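Local coordinates for protein probable eukaryotic D-amino acid tRNA deacylase, LMAJ005534AAA (Leishmania major, PDB 1TC5) that probably hydrolyses D-aminoacyl-tRNA such as D-tyrosyl-tRNA(Tyr), releasing the D-amino acid and free tRNA, as a homodimer of the DTD family, at residues V28-R33 and R143-G148; D93-P98 and Q178-E183. All coordinates share one frame; numbering follows the deposited sequence.

Contact 1: V28-R33 and R143-G148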
ATOM      1  N   VAL A  28     -14.559   0.989 -15.484  1.00 22.20           N
ATOM      2  CA  VAL A  28     -14.278   0.749 -16.892  1.00 23.04           C
ATOM      3  C   VAL A  28     -12.975   1.422 -17.297  1.00 22.07           C
ATOM      4  O   VAL A  28     -11.925   0.778 -17.273  1.00 23.11           O
ATOM      5  CB  VAL A  28     -15.469   1.141 -17.796  1.00 25.56           C
ATOM      6  CG1 VAL A  28     -15.157   0.832 -19.265  1.00 28.79           C
ATOM      7  CG2 VAL A  28     -16.736   0.405 -17.353  1.00 24.99           C
ATOM      8  N   ASP A  29     -13.012   2.706 -17.632  1.00 24.07           N
ATOM      9  CA  ASP A  29     -11.803   3.373 -18.138  1.00 25.75           C
ATOM     10  C   ASP A  29     -11.657   4.862 -17.792  1.00 22.36           C
ATOM     11  O   ASP A  29     -10.785   5.522 -18.315  1.00 23.36           O
ATOM     12  CB  ASP A  29     -11.619   3.102 -19.643  1.00 28.73           C
ATOM     13  CG  ASP A  29     -12.616   3.837 -20.507  1.00 33.15           C
ATOM     14  OD1 ASP A  29     -13.766   4.062 -20.074  1.00 37.07           O
ATOM     15  OD2 ASP A  29     -12.333   4.207 -21.655  1.00 44.61           O
ATOM     16  N   LYS A  30     -12.484   5.379 -16.895  1.00 21.98           N
ATOM     17  CA  LYS A  30     -12.376   6.764 -16.467  1.00 21.23           C
ATOM     18  C   LYS A  30     -11.491   6.807 -15.195  1.00 20.13           C
ATOM     19  O   LYS A  30     -11.820   6.204 -14.176  1.00 18.49           O
ATOM     20  CB  LYS A  30     -13.770   7.378 -16.242  1.00 20.92           C
ATOM     21  CG  LYS A  30     -13.751   8.889 -15.959  1.00 26.75           C
ATOM     22  CD  LYS A  30     -15.182   9.442 -15.753  1.00 34.24           C
ATOM     23  CE  LYS A  30     -15.243  10.978 -15.739  1.00 37.54           C
ATOM     24  NZ  LYS A  30     -14.794  11.573 -14.449  1.00 39.21           N
ATOM     25  N   TYR A  31     -10.358   7.496 -15.300  1.00 18.83           N
ATOM     26  CA  TYR A  31      -9.446   7.711 -14.191  1.00 19.75           C
ATOM     27  C   TYR A  31      -9.434   9.168 -13.779  1.00 19.55           C
ATOM     28  O   TYR A  31      -9.431  10.061 -14.627  1.00 17.56           O
ATOM     29  CB  TYR A  31      -8.034   7.303 -14.578  1.00 19.54           C
ATOM     30  CG  TYR A  31      -7.874   5.834 -14.839  1.00 19.18           C
ATOM     31  CD1 TYR A  31      -8.184   5.289 -16.088  1.00 24.67           C
ATOM     32  CD2 TYR A  31      -7.388   4.985 -13.843  1.00 19.57           C
ATOM     33  CE1 TYR A  31      -8.039   3.926 -16.337  1.00 23.59           C
ATOM     34  CE2 TYR A  31      -7.237   3.631 -14.074  1.00 21.53           C
ATOM     35  CZ  TYR A  31      -7.569   3.102 -15.331  1.00 23.13           C
ATOM     36  OH  TYR A  31      -7.410   1.754 -15.557  1.00 23.84           O
ATOM     37  N   VAL A  32      -9.408   9.392 -12.465  1.00 19.56           N
ATOM     38  CA  VAL A  32      -9.194  10.718 -11.893  1.00 18.35           C
ATOM     39  C   VAL A  32      -7.772  10.782 -11.321  1.00 17.46           C
ATOM     40  O   VAL A  32      -7.203   9.763 -10.846  1.00 16.85           O
ATOM     41  CB  VAL A  32     -10.245  11.049 -10.814  1.00 19.30           C
ATOM     42  CG1 VAL A  32     -11.613  11.093 -11.431  1.00 23.96           C
ATOM     43  CG2 VAL A  32     -10.246  10.021  -9.677  1.00 24.61           C
ATOM     44  N   ARG A  33      -7.204  11.979 -11.354  1.00 15.81           N
ATOM     45  CA  ARG A  33      -5.796  12.157 -11.102  1.00 16.72           C
ATOM     46  C   ARG A  33      -5.499  12.965  -9.856  1.00 16.13           C
ATOM     47  O   ARG A  33      -6.234  13.914  -9.499  1.00 15.58           O
ATOM     48  CB  ARG A  33      -5.175  12.848 -12.306  1.00 17.94           C
ATOM     49  CG  ARG A  33      -5.208  11.994 -13.562  1.00 15.83           C
ATOM     50  CD  ARG A  33      -4.278  12.524 -14.620  1.00 16.17           C
ATOM     51  NE  ARG A  33      -2.897  12.445 -14.146  1.00 17.66           N
ATOM     52  CZ  ARG A  33      -1.836  12.857 -14.819  1.00 19.61           C
ATOM     53  NH1 ARG A  33      -1.969  13.384 -16.028  1.00 21.73           N
ATOM     54  NH2 ARG A  33      -0.632  12.722 -14.287  1.00 18.57           N
ATOM     55  N   ARG A 143     -17.746  22.840  -6.994  1.00 23.19           N
ATOM     56  CA  ARG A 143     -16.966  22.780  -8.231  1.00 25.59           C
ATOM     57  C   ARG A 143     -16.425  21.375  -8.537  1.00 23.99           C
ATOM     58  O   ARG A 143     -15.836  21.161  -9.595  1.00 23.12           O
ATOM     59  CB  ARG A 143     -15.803  23.771  -8.133  1.00 30.76           C
ATOM     60  CG  ARG A 143     -16.159  25.198  -8.546  1.00 39.95           C
ATOM     61  CD  ARG A 143     -15.604  25.612  -9.916  1.00 47.08           C
ATOM     62  NE  ARG A 143     -16.592  26.331 -10.714  1.00 50.53           N
ATOM     63  CZ  ARG A 143     -16.977  27.590 -10.503  1.00 56.03           C
ATOM     64  NH1 ARG A 143     -16.465  28.312  -9.509  1.00 56.88           N
ATOM     65  NH2 ARG A 143     -17.890  28.138 -11.301  1.00 58.70           N
ATOM     66  N   VAL A 144     -16.636  20.423  -7.625  1.00 22.03           N
ATOM     67  CA  VAL A 144     -16.142  19.056  -7.808  1.00 19.32           C
ATOM     68  C   VAL A 144     -17.260  18.022  -7.833  1.00 18.78           C
ATOM     69  O   VAL A 144     -18.371  18.270  -7.352  1.00 17.15           O
ATOM     70  CB  VAL A 144     -15.117  18.649  -6.702  1.00 16.91           C
ATOM     71  CG1 VAL A 144     -13.981  19.641  -6.642  1.00 19.62           C
ATOM     72  CG2 VAL A 144     -15.784  18.490  -5.313  1.00 16.87           C
ATOM     73  N   ASP A 145     -16.947  16.850  -8.385  1.00 19.12           N
ATOM     74  CA  ASP A 145     -17.908  15.766  -8.505  1.00 18.55           C
ATOM     75  C   ASP A 145     -17.790  14.842  -7.316  1.00 19.42           C
ATOM     76  O   ASP A 145     -17.121  15.164  -6.337  1.00 18.57           O
ATOM     77  CB  ASP A 145     -17.746  15.028  -9.853  1.00 19.87           C
ATOM     78  CG  ASP A 145     -16.387  14.353 -10.024  1.00 21.58           C
ATOM     79  OD1 ASP A 145     -15.637  14.216  -9.047  1.00 22.75           O
ATOM     80  OD2 ASP A 145     -15.983  13.918 -11.120  1.00 22.28           O
ATOM     81  N   ALA A 146     -18.429  13.686  -7.406  1.00 21.31           N
ATOM     82  CA  ALA A 146     -18.442  12.704  -6.324  1.00 21.54           C
ATOM     83  C   ALA A 146     -17.055  12.158  -5.938  1.00 21.26           C
ATOM     84  O   ALA A 146     -16.829  11.750  -4.788  1.00 24.40           O
ATOM     85  CB  ALA A 146     -19.344  11.557  -6.715  1.00 23.28           C
ATOM     86  N   ASN A 147     -16.126  12.153  -6.890  1.00 19.37           N
ATOM     87  CA  ASN A 147     -14.754  11.694  -6.631  1.00 18.71           C
ATOM     88  C   ASN A 147     -13.752  12.828  -6.370  1.00 17.00           C
ATOM     89  O   ASN A 147     -12.542  12.590  -6.268  1.00 16.93           O
ATOM     90  CB  ASN A 147     -14.245  10.838  -7.803  1.00 18.62           C
ATOM     91  CG  ASN A 147     -15.144   9.647  -8.099  1.00 18.39           C
ATOM     92  OD1 ASN A 147     -15.894   9.673  -9.066  1.00 13.94           O
ATOM     93  ND2 ASN A 147     -15.040   8.584  -7.302  1.00 12.73           N
ATOM     94  N   GLY A 148     -14.246  14.061  -6.292  1.00 18.65           N
ATOM     95  CA  GLY A 148     -13.422  15.220  -5.987  1.00 17.65           C
ATOM     96  C   GLY A 148     -12.733  15.832  -7.189  1.00 19.75           C
ATOM     97  O   GLY A 148     -11.958  16.775  -7.034  1.00 21.42           O
TER
HETATM   98  O   HOH W   1     -15.166  11.316 -11.598  1.00 37.18           O
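Val32 and Asn147 bury the most surface here, and they meet lightly: CG1 of Val32 lies 4.5 Å from CB of Asn147, a methyl against the aliphatic root of a polar side chain. A branched apolar residue suits this buried point of strand 31-34, where Val32 also packs on Val25 and Ala149. An asparagine suits its own buried corner because the amide can donate and accept at once: ND2 bonds to Ser171 O and Thr173 OG1, while Asn147 OD1 accepts from a bridging water, whose oxygen lies 3.1 Å away. Strand 31-34 is an outer strand of the small antiparallel sheet, and the contact sets against it the loop between helix 119-136 and strand 169-171. This loop makes a type I beta turn from Asp145 to Gly148, with Gly148 at a positive phi that suits glycine. Asp145 OD1 is directed at the turn, accepting from Ala149 N and, weakly, from Asn147 N, which leaves OD2 for the side of Lys30, just before the strand. Lys30, stretched with its first three side-chain torsions near 180°, brings NZ to 4.2 Å from Asp145 OD2, too far for a salt bridge. The same water spans the gap, accepting from Lys30 NZ at 2.9 Å and donating to Asp145 OD2 at 2.8 Å.

Contact 2: D93-P98 and Q178-E183; sequences DILIVP and QGLRFE
Gln178 folds its side chain against the end of strand 93-98, touching Val97 with its aliphatic part and Pro98 with its amide. Its CG stands beside the backbone N and anti to the carbonyl carbon (chi1 -52°), and the chain bends at chi2 (-63°), which turns the amide across the proline. Val97 and Gln178 run past each other in opposite directions, with CG1 of Val97 3.7 Å from CB of Gln178 and equally near its CG. A chi1 of -170° sets that methyl beside the Val97 carbonyl carbon, where it meets the glutamine. Pro98 instead meets the glutamine side chain at about a right angle: Pro98 CD approaches Gln178 OE1 to 3.7 Å, and Pro98 CG lies 3.8 Å from Gln178 NE2. Both ends of the amide thus rest against the ring by van der Waals contact. A glutamine fits this buried place because it offers methylene groups to the valine and still carries a polar end, whose NE2 donates to the carbonyl oxygens of Asn176 and Thr173 and so fixes the amide.

Farther along, the backbones diverge, and longer side chains bridge the widening space. Leu95 CD2 reaches Leu180 CD1 at 4.5 Å, a loose methyl-to-methyl approach of two buried leucines. Leu23 of strand 20-24 touches Leu95 and Gln178, and Tyr41 of strand 37-45 packs on Val97 and Leu180. Ile94 and Ile96 serve the other face of their strand, against helix 119-136. Strand 180-184 also pairs antiparallel with a strand of the second subunit. This is a mostly apolar layer between two beta sheets, one mixed and helix-backed, the other continued across the dimer interface, closed at one end by the glutamine of the loop leading into strand 180-184, consistent with the homodimeric DTD fold.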
ATOM      1  N   ASP A  93      -1.885  17.101  -2.504  1.00 17.99           N
ATOM      2  CA  ASP A  93      -3.076  16.371  -2.896  1.00 16.98           C
ATOM      3  C   ASP A  93      -3.249  15.182  -1.961  1.00 16.64           C
ATOM      4  O   ASP A  93      -2.289  14.680  -1.399  1.00 16.91           O
ATOM      5  CB  ASP A  93      -2.954  15.904  -4.363  1.00 15.75           C
ATOM      6  CG  ASP A  93      -3.146  17.015  -5.355  1.00 17.89           C
ATOM      7  OD1 ASP A  93      -3.286  18.201  -4.971  1.00 19.07           O
ATOM      8  OD2 ASP A  93      -3.176  16.805  -6.579  1.00 16.73           O
ATOM      9  N   ILE A  94      -4.493  14.763  -1.784  1.00 17.53           N
ATOM     10  CA  ILE A  94      -4.832  13.554  -1.031  1.00 16.70           C
ATOM     11  C   ILE A  94      -5.724  12.709  -1.936  1.00 15.14           C
ATOM     12  O   ILE A  94      -6.687  13.213  -2.543  1.00 15.25           O
ATOM     13  CB  ILE A  94      -5.528  13.897   0.330  1.00 18.22           C
ATOM     14  CG1 ILE A  94      -4.617  14.786   1.187  1.00 16.23           C
ATOM     15  CG2 ILE A  94      -5.862  12.627   1.113  1.00 18.92           C
ATOM     16  CD1 ILE A  94      -5.344  15.476   2.334  1.00 15.52           C
ATOM     17  N   LEU A  95      -5.362  11.440  -2.043  1.00 15.90           N
ATOM     18  CA  LEU A  95      -6.080  10.442  -2.811  1.00 15.52           C
ATOM     19  C   LEU A  95      -6.529   9.357  -1.849  1.00 15.77           C
ATOM     20  O   LEU A  95      -5.700   8.713  -1.253  1.00 15.30           O
ATOM     21  CB  LEU A  95      -5.149   9.831  -3.863  1.00 14.83           C
ATOM     22  CG  LEU A  95      -5.756   8.725  -4.723  1.00 20.87           C
ATOM     23  CD1 LEU A  95      -6.994   9.207  -5.437  1.00 21.48           C
ATOM     24  CD2 LEU A  95      -4.738   8.208  -5.741  1.00 23.31           C
ATOM     25  N   ILE A  96      -7.842   9.174  -1.727  1.00 16.29           N
ATOM     26  CA  ILE A  96      -8.449   8.285  -0.727  1.00 14.46           C
ATOM     27  C   ILE A  96      -9.039   7.114  -1.477  1.00 15.62           C
ATOM     28  O   ILE A  96      -9.830   7.304  -2.423  1.00 16.31           O
ATOM     29  CB  ILE A  96      -9.588   9.019   0.059  1.00 13.28           C
ATOM     30  CG1 ILE A  96      -9.054  10.283   0.728  1.00 15.32           C
ATOM     31  CG2 ILE A  96     -10.185   8.109   1.091  1.00 14.12           C
ATOM     32  CD1 ILE A  96     -10.126  11.248   1.176  1.00 19.51           C
ATOM     33  N   VAL A  97      -8.645   5.915  -1.065  1.00 16.33           N
ATOM     34  CA  VAL A  97      -9.152   4.690  -1.633  1.00 16.44           C
ATOM     35  C   VAL A  97      -9.782   3.812  -0.537  1.00 17.33           C
ATOM     36  O   VAL A  97      -9.106   3.447   0.436  1.00 15.99           O
ATOM     37  CB  VAL A  97      -8.010   3.917  -2.304  1.00 18.56           C
ATOM     38  CG1 VAL A  97      -8.535   2.767  -3.121  1.00 15.79           C
ATOM     39  CG2 VAL A  97      -7.174   4.880  -3.158  1.00 17.43           C
ATOM     40  N   PRO A  98     -11.046   3.426  -0.710  1.00 14.87           N
ATOM     41  CA  PRO A  98     -11.667   2.515   0.242  1.00 15.96           C
ATOM     42  C   PRO A  98     -11.042   1.136   0.057  1.00 15.61           C
ATOM     43  O   PRO A  98     -10.993   0.630  -1.068  1.00 14.64           O
ATOM     44  CB  PRO A  98     -13.153   2.531  -0.155  1.00 16.32           C
ATOM     45  CG  PRO A  98     -13.184   2.915  -1.609  1.00 16.23           C
ATOM     46  CD  PRO A  98     -11.951   3.756  -1.835  1.00 16.51           C
ATOM     47  N   GLN A 178     -11.142  -0.677  -7.487  1.00 14.91           N
ATOM     48  CA  GLN A 178     -10.251   0.488  -7.349  1.00 16.94           C
ATOM     49  C   GLN A 178      -8.986   0.311  -8.217  1.00 15.03           C
ATOM     50  O   GLN A 178      -7.838   0.191  -7.719  1.00 17.37           O
ATOM     51  CB  GLN A 178      -9.899   0.698  -5.874  1.00 16.83           C
ATOM     52  CG  GLN A 178     -11.100   0.771  -4.919  1.00 17.40           C
ATOM     53  CD  GLN A 178     -12.006   1.954  -5.208  1.00 19.31           C
ATOM     54  OE1 GLN A 178     -11.532   3.080  -5.443  1.00 14.82           O
ATOM     55  NE2 GLN A 178     -13.308   1.700  -5.221  1.00 16.86           N
ATOM     56  N   GLY A 179      -9.205   0.278  -9.531  1.00 15.53           N
ATOM     57  CA  GLY A 179      -8.105   0.285 -10.477  1.00 16.96           C
ATOM     58  C   GLY A 179      -7.168   1.458 -10.194  1.00 16.29           C
ATOM     59  O   GLY A 179      -7.609   2.581  -9.985  1.00 17.82           O
ATOM     60  N   LEU A 180      -5.872   1.196 -10.213  1.00 16.38           N
ATOM     61  CA  LEU A 180      -4.885   2.136  -9.696  1.00 17.15           C
ATOM     62  C   LEU A 180      -3.605   2.166 -10.529  1.00 14.89           C
ATOM     63  O   LEU A 180      -3.078   1.121 -10.919  1.00 15.58           O
ATOM     64  CB  LEU A 180      -4.523   1.754  -8.249  1.00 15.10           C
ATOM     65  CG  LEU A 180      -3.493   2.648  -7.544  1.00 17.94           C
ATOM     66  CD1 LEU A 180      -4.026   4.067  -7.330  1.00 19.64           C
ATOM     67  CD2 LEU A 180      -3.072   2.029  -6.218  1.00 23.17           C
ATOM     68  N   ARG A 181      -3.108   3.376 -10.784  1.00 15.63           N
ATOM     69  CA  ARG A 181      -1.717   3.576 -11.165  1.00 18.82           C
ATOM     70  C   ARG A 181      -1.105   4.550 -10.161  1.00 19.34           C
ATOM     71  O   ARG A 181      -1.644   5.629  -9.915  1.00 16.19           O
ATOM     72  CB  ARG A 181      -1.610   4.112 -12.602  1.00 22.37           C
ATOM     73  CG  ARG A 181      -2.380   3.285 -13.651  1.00 30.10           C
ATOM     74  CD  ARG A 181      -2.105   3.686 -15.111  1.00 42.53           C
ATOM     75  NE  ARG A 181      -3.329   3.741 -15.925  1.00 49.99           N
ATOM     76  CZ  ARG A 181      -3.742   4.794 -16.643  1.00 52.99           C
ATOM     77  NH1 ARG A 181      -3.046   5.930 -16.686  1.00 54.02           N
ATOM     78  NH2 ARG A 181      -4.866   4.706 -17.340  1.00 55.23           N
ATOM     79  N   PHE A 182       0.024   4.157  -9.580  1.00 18.51           N
ATOM     80  CA  PHE A 182       0.616   4.880  -8.455  1.00 17.43           C
ATOM     81  C   PHE A 182       2.123   5.031  -8.687  1.00 17.29           C
ATOM     82  O   PHE A 182       2.789   4.057  -9.017  1.00 19.50           O
ATOM     83  CB  PHE A 182       0.355   4.104  -7.186  1.00 14.90           C
ATOM     84  CG  PHE A 182       0.934   4.727  -5.971  1.00 19.12           C
ATOM     85  CD1 PHE A 182       0.422   5.927  -5.481  1.00 17.87           C
ATOM     86  CD2 PHE A 182       1.989   4.103  -5.288  1.00 17.47           C
ATOM     87  CE1 PHE A 182       0.950   6.500  -4.326  1.00 19.02           C
ATOM     88  CE2 PHE A 182       2.516   4.675  -4.129  1.00 16.28           C
ATOM     89  CZ  PHE A 182       1.989   5.877  -3.651  1.00 15.47           C
ATOM     90  N   GLU A 183       2.632   6.261  -8.546  1.00 17.85           N
ATOM     91  CA  GLU A 183       4.073   6.543  -8.637  1.00 16.03           C
ATOM     92  C   GLU A 183       4.513   7.220  -7.346  1.00 15.27           C
ATOM     93  O   GLU A 183       3.856   8.145  -6.855  1.00 14.36           O
ATOM     94  CB  GLU A 183       4.413   7.488  -9.827  1.00 15.48           C
ATOM     95  CG  GLU A 183       4.096   6.934 -11.212  1.00 20.81           C
ATOM     96  CD  GLU A 183       4.020   8.009 -12.311  1.00 24.69           C
ATOM     97  OE1 GLU A 183       4.735   9.053 -12.245  1.00 20.25           O
ATOM     98  OE2 GLU A 183       3.242   7.805 -13.254  1.00 25.76           O
TER

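The two contacts lie with their centres about 11 Å apart, and their segments alternate along the chain: 28-33, 93-98, 143-148, 178-183. Both reach the three-stranded antiparallel sheet, in which 31-34 and 180-184 are the outer strands on either side of 20-24. Contact 1 joins one outer strand to the loop before strand 169-171, its centre about 14 Å from the centre of the chain, against about 7 Å for contact 2, which sets the other against the mixed sheet. They touch directly where Tyr31 and Arg181 make a cation-pi interaction, Tyr31 CE1 lying 3.4 Å from Arg181 NH2. Through its two outer strands the small sheet meets a loop on one side and, on the other, both the core and the second subunit.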